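Local atomic coordinates of uncharacterized IolB-like protein (Salmonella typhimurium LT2, PDB entry 2QJV), a protein that probably acts as a sugar-acid isomerase of the KduI/IolB family, with a cupin fold and bound nickel, though its exact substrate is uncharacterised. Residues I16-S20 against P21-G25. The protein carries 2 engineered substitutions. Sequence-based numbering, arbitrary orientation.
Sequences IQHIS and PQNAG
The N23 amide and the H18 imidazole stand almost perpendicular, their planes 83° apart, with ND2 approaching ring atom CD2 obliquely at 3.7 Å. H18 O accepts from that same ND2 at 3.0 Å, lying slightly out of the amide plane, while ND2 is tilted well off the carbonyl plane of H18. OD1, the other polar atom of the amide, takes a nearly straight bond from S20 N at 2.9 Å, although the N-H comes from above the carbonyl plane. Two bonds therefore fix the rotation of the amide, whose CG sits between its own backbone N and carbonyl carbon (chi1 72°), which turns the amide back toward H18 and S20. S20 reciprocates: its OG accepts from N23 N at 3.1 Å, completing a capping box at the N-terminus of the short helix 21-24. The helix's first turn is closed by A24 N to S20 O (2.8 Å). I19 CG2 packs on A24 CB at 4.1 Å. S20 OG and H18 NE2 both bond E27 of the second subunit, while H18 ND1 is hydrogen-bonded to D32 on strand 30-35. Chemically, then, the cap joining strand 16-19 to the helix is also part of a subunit interface, and carboxylates at both ring nitrogens would probably favour a protonated H18.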
loop_
_atom_site.group_PDB
_atom_site.type_symbol
_atom_site.label_atom_id
_atom_site.label_comp_id
_atom_site.label_asym_id
_atom_site.label_seq_id
_atom_site.Cartn_x
_atom_site.Cartn_y
_atom_site.Cartn_z
ATOM N N ILE A 16 14.958 12.010 -20.612
ATOM C CA ILE A 16 15.098 11.030 -19.495
ATOM C C ILE A 16 14.237 11.363 -18.273
ATOM O O ILE A 16 13.840 10.471 -17.490
ATOM C CB ILE A 16 16.616 10.862 -19.081
ATOM C CG1 ILE A 16 17.207 12.141 -18.464
ATOM C CG2 ILE A 16 17.437 10.406 -20.266
ATOM C CD1 ILE A 16 18.563 11.875 -17.743
ATOM N N GLN A 17 13.929 12.648 -18.122
ATOM C CA GLN A 17 12.999 13.110 -17.073
ATOM C C GLN A 17 11.924 14.016 -17.670
ATOM O O GLN A 17 12.238 14.933 -18.398
ATOM C CB GLN A 17 13.703 13.862 -15.921
ATOM C CG GLN A 17 14.478 12.911 -14.932
ATOM C CD GLN A 17 13.598 12.037 -14.071
ATOM O OE1 GLN A 17 12.360 12.122 -14.132
ATOM N NE2 GLN A 17 14.225 11.158 -13.281
ATOM N N HIS A 18 10.669 13.705 -17.372
ATOM C CA HIS A 18 9.517 14.495 -17.831
ATOM C C HIS A 18 8.494 14.594 -16.696
ATOM O O HIS A 18 7.673 13.688 -16.490
ATOM C CB HIS A 18 8.845 13.952 -19.124
ATOM C CG HIS A 18 7.636 14.752 -19.511
ATOM N ND1 HIS A 18 7.723 16.062 -19.933
ATOM C CD2 HIS A 18 6.309 14.463 -19.448
ATOM C CE1 HIS A 18 6.504 16.543 -20.122
ATOM N NE2 HIS A 18 5.629 15.588 -19.851
ATOM N N ILE A 19 8.559 15.718 -15.985
ATOM C CA ILE A 19 7.673 16.002 -14.866
ATOM C C ILE A 19 6.812 17.190 -15.256
ATOM O O ILE A 19 7.326 18.265 -15.569
ATOM C CB ILE A 19 8.454 16.311 -13.544
ATOM C CG1 ILE A 19 9.547 15.256 -13.279
ATOM C CG2 ILE A 19 7.464 16.451 -12.349
ATOM C CD1 ILE A 19 9.020 13.800 -13.217
ATOM N N SER A 20 5.497 16.995 -15.252
ATOM C CA SER A 20 4.556 18.040 -15.653
ATOM C C SER A 20 3.543 18.245 -14.556
ATOM O O SER A 20 3.320 17.338 -13.732
ATOM C CB SER A 20 3.850 17.636 -16.956
ATOM O OG SER A 20 2.996 16.518 -16.808
ATOM N N PRO A 21 2.907 19.428 -14.533
ATOM C CA PRO A 21 1.808 19.581 -13.581
ATOM C C PRO A 21 0.762 18.447 -13.686
ATOM O O PRO A 21 0.273 17.943 -12.669
ATOM C CB PRO A 21 1.239 20.961 -13.936
ATOM C CG PRO A 21 2.387 21.703 -14.505
ATOM C CD PRO A 21 3.174 20.680 -15.270
ATOM N N GLN A 22 0.488 17.986 -14.909
ATOM C CA GLN A 22 -0.488 16.933 -15.147
ATOM C C GLN A 22 -0.077 15.576 -14.549
ATOM O O GLN A 22 -0.914 14.895 -13.940
ATOM C CB GLN A 22 -0.770 16.799 -16.651
ATOM C CG GLN A 22 -1.403 18.037 -17.260
ATOM C CD GLN A 22 -0.429 18.995 -17.932
ATOM O OE1 GLN A 22 0.721 19.154 -17.563
ATOM N NE2 GLN A 22 -0.913 19.601 -19.011
ATOM N N ASN A 23 1.197 15.198 -14.686
ATOM C CA ASN A 23 1.630 13.919 -14.095
ATOM C C ASN A 23 2.102 14.027 -12.629
ATOM O O ASN A 23 2.272 13.015 -11.968
ATOM C CB ASN A 23 2.651 13.166 -15.043
ATOM C CG ASN A 23 4.020 13.778 -15.135
ATOM O OD1 ASN A 23 4.528 14.448 -14.211
ATOM N ND2 ASN A 23 4.695 13.495 -16.270
ATOM N N ALA A 24 2.327 15.254 -12.140
ATOM C CA ALA A 24 2.749 15.501 -10.752
ATOM C C ALA A 24 1.544 15.696 -9.828
ATOM O O ALA A 24 1.665 15.593 -8.622
ATOM C CB ALA A 24 3.698 16.693 -10.679
ATOM N N GLY A 25 0.361 15.931 -10.390
ATOM C CA GLY A 25 -0.814 16.162 -9.561
ATOM C C GLY A 25 -0.793 17.551 -8.918
ATOM O O GLY A 25 -1.242 17.725 -7.801
#